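Putative acetyltransferase (Streptococcus mutans, PDB 4E2A) is a putative acetyltransferase of the GNAT family that probably transfers an acyl group, most likely acetyl, from coenzyme A to an acceptor not yet identified. Local coordinates at residues V38-V43 / G143-E148; E78-S83 / R130-K135; T96-I99 / K104-G107. All coordinates share one frame; numbering follows the deposited sequence.

Interaction 1. Residues V38-V43 / G143-E148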
loop_
_atom_site.group_PDB
_atom_site.type_symbol
_atom_site.label_atom_id
_atom_site.label_comp_id
_atom_site.label_asym_id
_atom_site.label_seq_id
_atom_site.Cartn_x
_atom_site.Cartn_y
_atom_site.Cartn_z
ATOM N N VAL B 38 -6.947 16.082 -32.172
ATOM C CA VAL B 38 -6.761 15.182 -31.043
ATOM C C VAL B 38 -7.058 13.731 -31.390
ATOM O O VAL B 38 -8.060 13.428 -32.038
ATOM C CB VAL B 38 -7.637 15.612 -29.862
ATOM C CG1 VAL B 38 -7.508 14.613 -28.720
ATOM C CG2 VAL B 38 -7.234 17.007 -29.399
ATOM N N GLU B 39 -6.173 12.837 -30.958
ATOM C CA GLU B 39 -6.351 11.409 -31.165
ATOM C C GLU B 39 -6.101 10.642 -29.870
ATOM O O GLU B 39 -5.251 11.026 -29.061
ATOM C CB GLU B 39 -5.385 10.911 -32.243
ATOM C CG GLU B 39 -5.532 9.429 -32.561
ATOM C CD GLU B 39 -4.528 8.939 -33.591
ATOM O OE1 GLU B 39 -3.671 9.748 -34.020
ATOM O OE2 GLU B 39 -4.597 7.743 -33.962
ATOM N N ILE B 40 -6.846 9.563 -29.673
ATOM C CA ILE B 40 -6.634 8.686 -28.532
ATOM C C ILE B 40 -6.480 7.289 -29.076
ATOM O O ILE B 40 -7.345 6.812 -29.804
ATOM C CB ILE B 40 -7.833 8.699 -27.546
ATOM C CG1 ILE B 40 -8.023 10.098 -26.953
ATOM C CG2 ILE B 40 -7.622 7.666 -26.405
ATOM C CD1 ILE B 40 -9.281 10.239 -26.110
ATOM N N ARG B 41 -5.387 6.624 -28.715
ATOM C CA ARG B 41 -5.120 5.279 -29.209
ATOM C C ARG B 41 -4.126 4.565 -28.292
ATOM O O ARG B 41 -3.435 5.202 -27.487
ATOM C CB ARG B 41 -4.568 5.324 -30.650
ATOM C CG ARG B 41 -3.235 6.066 -30.783
ATOM C CD ARG B 41 -2.457 5.697 -32.053
ATOM N NE ARG B 41 -1.313 6.584 -32.277
ATOM C CZ ARG B 41 -0.116 6.447 -31.711
ATOM N NH1 ARG B 41 0.111 5.441 -30.878
ATOM N NH2 ARG B 41 0.855 7.316 -31.978
ATOM N N LYS B 42 -4.036 3.248 -28.446
ATOM C CA LYS B 42 -3.120 2.453 -27.650
ATOM C C LYS B 42 -1.684 2.857 -27.948
ATOM O O LYS B 42 -1.375 3.288 -29.052
ATOM C CB LYS B 42 -3.327 0.952 -27.902
ATOM C CG LYS B 42 -4.741 0.497 -27.592
ATOM C CD LYS B 42 -4.937 -0.995 -27.805
ATOM C CE LYS B 42 -6.417 -1.348 -27.806
ATOM N NZ LYS B 42 -6.659 -2.768 -28.193
ATOM N N VAL B 43 -0.822 2.729 -26.941
ATOM C CA VAL B 43 0.605 2.910 -27.104
ATOM C C VAL B 43 1.133 1.817 -28.021
ATOM O O VAL B 43 0.838 0.632 -27.839
ATOM C CB VAL B 43 1.356 2.826 -25.737
ATOM C CG1 VAL B 43 2.861 3.010 -25.948
ATOM C CG2 VAL B 43 0.834 3.872 -24.769
ATOM N N GLY B 143 -7.949 16.137 -20.345
ATOM C CA GLY B 143 -8.161 15.216 -19.228
ATOM C C GLY B 143 -9.585 14.647 -19.221
ATOM O O GLY B 143 -9.812 13.436 -19.101
ATOM N N LYS B 144 -10.550 15.545 -19.338
ATOM C CA LYS B 144 -11.950 15.171 -19.420
ATOM C C LYS B 144 -12.177 14.227 -20.588
ATOM O O LYS B 144 -12.846 13.203 -20.453
ATOM C CB LYS B 144 -12.821 16.420 -19.571
ATOM C CG LYS B 144 -14.271 16.139 -19.825
ATOM C CD LYS B 144 -15.112 17.394 -19.697
ATOM C CE LYS B 144 -16.535 17.161 -20.193
ATOM N NZ LYS B 144 -17.368 18.398 -20.078
ATOM N N GLN B 145 -11.604 14.558 -21.740
ATOM C CA GLN B 145 -11.792 13.724 -22.920
ATOM C C GLN B 145 -11.219 12.320 -22.709
ATOM O O GLN B 145 -11.821 11.336 -23.106
ATOM C CB GLN B 145 -11.139 14.369 -24.141
ATOM C CG GLN B 145 -11.549 13.752 -25.457
ATOM C CD GLN B 145 -11.035 14.542 -26.643
ATOM O OE1 GLN B 145 -10.662 15.714 -26.509
ATOM N NE2 GLN B 145 -10.999 13.902 -27.812
ATOM N N LEU B 146 -10.054 12.229 -22.078
ATOM C CA LEU B 146 -9.448 10.919 -21.828
ATOM C C LEU B 146 -10.241 10.129 -20.755
ATOM O O LEU B 146 -10.404 8.928 -20.883
ATOM C CB LEU B 146 -7.971 11.062 -21.467
ATOM C CG LEU B 146 -7.075 9.819 -21.393
ATOM C CD1 LEU B 146 -7.228 8.879 -22.580
ATOM C CD2 LEU B 146 -5.590 10.248 -21.236
ATOM N N PHE B 147 -10.749 10.808 -19.726
ATOM C CA PHE B 147 -11.572 10.150 -18.715
ATOM C C PHE B 147 -12.875 9.639 -19.318
ATOM O O PHE B 147 -13.289 8.512 -19.045
ATOM C CB PHE B 147 -11.844 11.056 -17.511
ATOM C CG PHE B 147 -12.527 10.350 -16.346
ATOM C CD1 PHE B 147 -11.822 9.472 -15.527
ATOM C CD2 PHE B 147 -13.862 10.583 -16.064
ATOM C CE1 PHE B 147 -12.442 8.830 -14.453
ATOM C CE2 PHE B 147 -14.497 9.954 -14.984
ATOM C CZ PHE B 147 -13.786 9.080 -14.173
ATOM N N GLU B 148 -13.501 10.452 -20.167
ATOM C CA GLU B 148 -14.707 10.030 -20.858
ATOM C C GLU B 148 -14.467 8.858 -21.822
ATOM O O GLU B 148 -15.325 7.979 -21.970
ATOM C CB GLU B 148 -15.371 11.235 -21.550
ATOM C CG GLU B 148 -15.686 12.340 -20.547
ATOM C CD GLU B 148 -16.797 13.287 -20.984
ATOM O OE1 GLU B 148 -17.133 13.281 -22.180
ATOM O OE2 GLU B 148 -17.333 14.015 -20.113
#

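Interaction 2. Residues E78-S83 / R130-K135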
loop_
_atom_site.group_PDB
_atom_site.type_symbol
_atom_site.label_atom_id
_atom_site.label_comp_id
_atom_site.label_asym_id
_atom_site.label_seq_id
_atom_site.Cartn_x
_atom_site.Cartn_y
_atom_site.Cartn_z
ATOM N N GLU B 78 11.429 2.027 -9.625
ATOM C CA GLU B 78 10.615 0.852 -9.346
ATOM C C GLU B 78 9.468 0.674 -10.342
ATOM O O GLU B 78 9.192 -0.434 -10.802
ATOM C CB GLU B 78 10.037 0.899 -7.916
ATOM C CG GLU B 78 9.190 -0.335 -7.550
ATOM C CD GLU B 78 8.507 -0.244 -6.170
ATOM O OE1 GLU B 78 8.549 0.837 -5.534
ATOM O OE2 GLU B 78 7.928 -1.266 -5.715
ATOM N N ALA B 79 8.786 1.765 -10.656
ATOM C CA ALA B 79 7.555 1.694 -11.460
ATOM C C ALA B 79 7.731 2.002 -12.947
ATOM O O ALA B 79 6.924 1.585 -13.765
ATOM C CB ALA B 79 6.474 2.613 -10.869
ATOM N N TYR B 80 8.746 2.773 -13.299
ATOM C CA TYR B 80 8.810 3.275 -14.665
ATOM C C TYR B 80 10.088 2.911 -15.405
ATOM O O TYR B 80 10.556 3.679 -16.244
ATOM C CB TYR B 80 8.603 4.799 -14.688
ATOM C CG TYR B 80 7.199 5.282 -14.314
ATOM C CD1 TYR B 80 6.083 4.467 -14.478
ATOM C CD2 TYR B 80 6.995 6.576 -13.826
ATOM C CE1 TYR B 80 4.801 4.915 -14.144
ATOM C CE2 TYR B 80 5.715 7.034 -13.491
ATOM C CZ TYR B 80 4.623 6.206 -13.665
ATOM O OH TYR B 80 3.348 6.665 -13.349
ATOM N N THR B 81 10.667 1.755 -15.090
ATOM C CA THR B 81 11.765 1.203 -15.906
ATOM C C THR B 81 11.151 0.646 -17.179
ATOM O O THR B 81 9.935 0.372 -17.220
ATOM C CB THR B 81 12.506 0.075 -15.164
ATOM O OG1 THR B 81 11.616 -1.036 -14.949
ATOM C CG2 THR B 81 13.019 0.578 -13.823
ATOM N N LEU B 82 11.961 0.506 -18.224
ATOM C CA LEU B 82 11.461 0.004 -19.499
ATOM C C LEU B 82 10.920 -1.411 -19.362
ATOM O O LEU B 82 9.976 -1.776 -20.055
ATOM C CB LEU B 82 12.541 0.018 -20.574
ATOM C CG LEU B 82 12.972 1.376 -21.162
ATOM C CD1 LEU B 82 14.194 1.213 -22.058
ATOM C CD2 LEU B 82 11.818 2.004 -21.932
ATOM N N SER B 83 11.518 -2.210 -18.479
ATOM C CA SER B 83 11.085 -3.605 -18.329
ATOM C C SER B 83 9.706 -3.741 -17.662
ATOM O O SER B 83 8.901 -4.591 -18.054
ATOM C CB SER B 83 12.145 -4.445 -17.591
ATOM O OG SER B 83 12.365 -3.991 -16.260
ATOM N N ARG B 130 -4.494 4.862 -13.903
ATOM C CA ARG B 130 -3.645 6.027 -14.137
ATOM C C ARG B 130 -4.214 6.984 -15.180
ATOM O O ARG B 130 -4.643 6.562 -16.256
ATOM C CB ARG B 130 -2.252 5.598 -14.646
ATOM C CG ARG B 130 -1.329 4.986 -13.616
ATOM C CD ARG B 130 0.018 4.571 -14.253
ATOM N NE ARG B 130 0.773 3.804 -13.282
ATOM C CZ ARG B 130 1.617 2.824 -13.579
ATOM N NH1 ARG B 130 1.830 2.483 -14.851
ATOM N NH2 ARG B 130 2.252 2.191 -12.593
ATOM N N LEU B 131 -4.171 8.281 -14.884
ATOM C CA LEU B 131 -4.505 9.278 -15.899
ATOM C C LEU B 131 -3.736 10.576 -15.617
ATOM O O LEU B 131 -3.998 11.242 -14.615
ATOM C CB LEU B 131 -6.039 9.518 -15.950
ATOM C CG LEU B 131 -6.636 10.210 -17.208
ATOM C CD1 LEU B 131 -8.174 10.212 -17.239
ATOM C CD2 LEU B 131 -6.128 11.645 -17.341
ATOM N N TYR B 132 -2.785 10.902 -16.502
ATOM C CA TYR B 132 -1.950 12.082 -16.403
ATOM C C TYR B 132 -1.977 12.901 -17.686
ATOM O O TYR B 132 -1.954 12.349 -18.789
ATOM C CB TYR B 132 -0.481 11.685 -16.143
ATOM C CG TYR B 132 -0.186 11.131 -14.763
ATOM C CD1 TYR B 132 0.229 11.961 -13.725
ATOM C CD2 TYR B 132 -0.311 9.768 -14.508
ATOM C CE1 TYR B 132 0.515 11.442 -12.482
ATOM C CE2 TYR B 132 -0.032 9.250 -13.276
ATOM C CZ TYR B 132 0.380 10.084 -12.265
ATOM O OH TYR B 132 0.663 9.557 -11.031
ATOM N N ILE B 133 -2.004 14.220 -17.540
ATOM C CA ILE B 133 -1.852 15.119 -18.682
ATOM C C ILE B 133 -0.619 15.974 -18.423
ATOM O O ILE B 133 -0.490 16.561 -17.337
ATOM C CB ILE B 133 -3.088 16.050 -18.869
ATOM C CG1 ILE B 133 -4.385 15.241 -19.048
ATOM C CG2 ILE B 133 -2.861 17.041 -20.038
ATOM C CD1 ILE B 133 -4.473 14.415 -20.348
ATOM N N LEU B 134 0.295 16.011 -19.390
ATOM C CA LEU B 134 1.423 16.963 -19.360
ATOM C C LEU B 134 0.984 18.415 -19.081
ATOM O O LEU B 134 0.038 18.936 -19.701
ATOM C CB LEU B 134 2.197 16.926 -20.683
ATOM C CG LEU B 134 3.255 15.842 -20.912
ATOM C CD1 LEU B 134 3.747 15.916 -22.339
ATOM C CD2 LEU B 134 4.431 15.957 -19.926
ATOM N N LYS B 135 1.683 19.077 -18.160
ATOM C CA LYS B 135 1.353 20.455 -17.809
ATOM C C LYS B 135 1.268 21.377 -19.028
ATOM O O LYS B 135 0.413 22.260 -19.079
ATOM C CB LYS B 135 2.371 21.021 -16.814
ATOM C CG LYS B 135 1.715 21.588 -15.576
ATOM C CD LYS B 135 2.174 20.871 -14.315
ATOM C CE LYS B 135 3.549 21.364 -13.880
ATOM N NZ LYS B 135 3.822 21.098 -12.435
HETATM O O HOH W 1 4.475 0.653 -13.203
HETATM O O HOH W 2 0.991 6.616 -10.803
#

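Interaction 3. Residues T96-I99 / K104-G107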
loop_
_atom_site.group_PDB
_atom_site.type_symbol
_atom_site.label_atom_id
_atom_site.label_comp_id
_atom_site.label_asym_id
_atom_site.label_seq_id
_atom_site.Cartn_x
_atom_site.Cartn_y
_atom_site.Cartn_z
ATOM N N THR B 96 -2.902 0.465 -22.089
ATOM C CA THR B 96 -2.378 1.811 -21.918
ATOM C C THR B 96 -2.588 2.634 -23.197
ATOM O O THR B 96 -2.245 2.185 -24.307
ATOM C CB THR B 96 -0.885 1.797 -21.537
ATOM O OG1 THR B 96 -0.699 1.042 -20.337
ATOM C CG2 THR B 96 -0.362 3.218 -21.308
ATOM N N TYR B 97 -3.111 3.846 -23.019
ATOM C CA TYR B 97 -3.420 4.747 -24.136
ATOM C C TYR B 97 -2.634 6.056 -24.047
ATOM O O TYR B 97 -2.343 6.541 -22.948
ATOM C CB TYR B 97 -4.916 5.093 -24.156
ATOM C CG TYR B 97 -5.828 3.910 -24.394
ATOM C CD1 TYR B 97 -6.221 3.566 -25.678
ATOM C CD2 TYR B 97 -6.296 3.139 -23.327
ATOM C CE1 TYR B 97 -7.032 2.498 -25.908
ATOM C CE2 TYR B 97 -7.118 2.045 -23.547
ATOM C CZ TYR B 97 -7.483 1.739 -24.848
ATOM O OH TYR B 97 -8.296 0.673 -25.116
ATOM N N PHE B 98 -2.302 6.620 -25.214
ATOM C CA PHE B 98 -1.869 8.006 -25.322
ATOM C C PHE B 98 -3.067 8.837 -25.760
ATOM O O PHE B 98 -3.932 8.366 -26.520
ATOM C CB PHE B 98 -0.793 8.197 -26.407
ATOM C CG PHE B 98 0.607 7.779 -26.002
ATOM C CD1 PHE B 98 1.062 7.944 -24.715
ATOM C CD2 PHE B 98 1.466 7.227 -26.937
ATOM C CE1 PHE B 98 2.359 7.563 -24.357
ATOM C CE2 PHE B 98 2.758 6.827 -26.587
ATOM C CZ PHE B 98 3.202 7.000 -25.293
ATOM N N ILE B 99 -3.120 10.075 -25.288
ATOM C CA ILE B 99 -3.915 11.075 -25.978
ATOM C C ILE B 99 -2.925 12.005 -26.645
ATOM O O ILE B 99 -1.948 12.450 -26.026
ATOM C CB ILE B 99 -4.904 11.842 -25.081
ATOM C CG1 ILE B 99 -5.729 12.821 -25.928
ATOM C CG2 ILE B 99 -4.188 12.575 -23.968
ATOM C CD1 ILE B 99 -6.965 13.352 -25.216
ATOM N N LYS B 104 1.659 14.678 -31.235
ATOM C CA LYS B 104 2.513 14.663 -30.045
ATOM C C LYS B 104 1.779 14.114 -28.814
ATOM O O LYS B 104 0.660 14.548 -28.492
ATOM C CB LYS B 104 3.007 16.074 -29.720
ATOM C CG LYS B 104 3.867 16.745 -30.786
ATOM C CD LYS B 104 4.118 18.207 -30.399
ATOM C CE LYS B 104 5.007 18.929 -31.391
ATOM N NZ LYS B 104 5.352 20.308 -30.923
ATOM N N ALA B 105 2.411 13.179 -28.116
ATOM C CA ALA B 105 1.829 12.648 -26.886
ATOM C C ALA B 105 1.636 13.739 -25.832
ATOM O O ALA B 105 2.595 14.389 -25.420
ATOM C CB ALA B 105 2.682 11.522 -26.338
ATOM N N ALA B 106 0.394 13.918 -25.388
ATOM C CA ALA B 106 0.046 14.936 -24.388
ATOM C C ALA B 106 -0.316 14.349 -23.017
ATOM O O ALA B 106 -0.349 15.064 -22.012
ATOM C CB ALA B 106 -1.093 15.807 -24.895
ATOM N N GLY B 107 -0.592 13.049 -22.977
ATOM C CA GLY B 107 -0.942 12.401 -21.733
ATOM C C GLY B 107 -1.197 10.917 -21.933
ATOM O O GLY B 107 -1.093 10.403 -23.052
#

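Interaction 1. Residues V38-V43 / G143-E148
Ile40 and Leu146 meet methyl to methyl: CG2 of Ile40 lies 4.0 Å from CD1 of Leu146, the two side chains crossing at a slant. The other branch of Ile40 passes over the helix backbone, its CD1 4.1 Å from the carbonyl O of Gln145 and 4.2 Å from CG of the same residue. Val38 supplies the third contact. Its CG1 faces the end of the Gln145 side chain, 3.7 Å from NE2 and 4.0 Å from OE1; a methyl can offer the amide only van der Waals contact. Gln145 gets there because CG stands anti to the backbone N (chi1 -167°) and the chain runs on extended, so that amide and valine approach from opposite directions. Strand 38-42 is the first strand of the GNAT fold and an outermost one in the chain's sheet. Helix 142-157 corresponds to the helix that in GNAT relatives follows the coenzyme A pyrophosphate loop, and probably does the same here; Gly143 closes a Q-x-x-G-x-G sequence that in relatives binds the pyrophosphate. Strand 38-42 and helix 143-148 run at 39°, their axes 10.3 Å apart. Alternation along the strand turns Val38 and Ile40 to the helix. Both also lean on Ile99 of the neighbouring strand, while Leu142 and Phe149 extend the apolar layer. On the strand's far side Arg41 NH1 donates a hydrogen bond to the carbonyl O of Lys42 and forms a salt bridge with Glu47. Farther along the same sheet, Phe147 packs on Ile128 and Leu131 of strand 125-133.

Interaction 2. Residues E78-S83 / R130-K135
Arg130 of strand 125-133 stretches across the outer edge of the Tyr80 ring, joining the fourth strand of the GNAT fold to the turn between helices 69-79 and 82-90. In this family such helices commonly border the acceptor cleft. From CB the arginine runs extended to NE, its side chain touching Phe108 and Lys110 of the adjacent strand. CD then comes 4.0 Å from the hydroxyl oxygen OH of Tyr80, and NE passes 3.8 Å from that same OH. At CZ the flat group begins: Tyr80 CE1 sits over the centre of one guanidinium face, 3.9 Å from Arg130 CZ. The planes stand 79° apart, so the tyrosine offers its edge to the guanidinium face; this is not a cation-pi stack. NH1 has its charged partner in Glu88, which helps fix the rotation of the group. NH2 ends on a water at 2.8 Å from that nitrogen, lying in the guanidinium plane, and the water donates to Ala79 O at 2.7 Å. Glu78, two residues before Tyr80, hydrogen-bonds to His188 and Ser189 of the second subunit. Beyond the arginine, Tyr80 OH approaches Tyr132 directly, 4.3 Å from its CE2. A second water links the two phenols, 3.0 Å from Tyr132 OH and, more weakly, 3.5 Å from Tyr80 OH.

Interaction 3. Residues T96-I99 / K104-G107
Ile99 faces two residues of the partner strand, Ala106 and Gly107, and the hairpin is therefore interrupted by a classic beta bulge. The carbonyl O of Ile99 receives both amides: Ala106 N at 2.8 Å, nearly straight at 164°, and Gly107 N at 3.4 Å, a weak bond. In return Ile99 N donates to Gly107 O at 3.0 Å. These bonds make Ile99 and Gly107 an antiparallel hydrogen-bonded pair. Ala106, the first bulge residue, has a nearly helical psi, whereas Gly107 is almost fully extended. The extra residue goes with a strong bend, the two short segments running at 110° to each other. A CA-H...O contact adds to the polar links, with CA of Phe98 3.4 Å from Gly107 O, so this oxygen meets both an amide and a CH group.

Among the side chains, Phe98 takes the Ala105 methyl over the centre of one ring face, a CH-pi contact with CB 4.3 Å from the ring centroid and only 11° off its normal. The same ring turns its edge to Gly107 O, 3.7 Å from CD1. Ile99 holds CG1 anti to the backbone N, which wedges CG2 between N and the carbonyl carbon; there it rests 3.8 Å from Gly107 N, beside a residue that has no side chain. Ala106 CB sits 3.6 Å from Ile99 O.

Ile99 and Tyr97 lie under helix 142-157, Ile99 on Leu142 and Leu146, Tyr97 edge-to-face with Phe149. Phe98 turns to the other face of the sheet, beside Phe108 and Glu47. Arg41 of strand 38-42 bonds through its backbone to Phe98, and Val43 just after that strand to Thr96; on the opposite flank Leu134, just past strand 125-133, is joined to Ala106 by a backbone hydrogen bond.

How the interactions relate
All three interactions reach one mixed sheet of the GNAT fold. Along the chain they are nested: interaction 3 lies inside the loop closed by interaction 2, itself inside that of interaction 1. The centres of interactions 1 and 3 are about 7 Å apart, of 2 and 3 about 11 Å, of 1 and 2 about 15 Å. Strands 38-42, 94-101, 104-113 and 125-133 follow in that order across the sheet, so interaction 3 bridges the others. Leu131 and Ile133 press on helix 142-157; Arg130 and Tyr132 point to the other face. Together the contacts join the N-terminal strand, the helices probably bordering the acceptor side and the probable coenzyme A helix to one sheet.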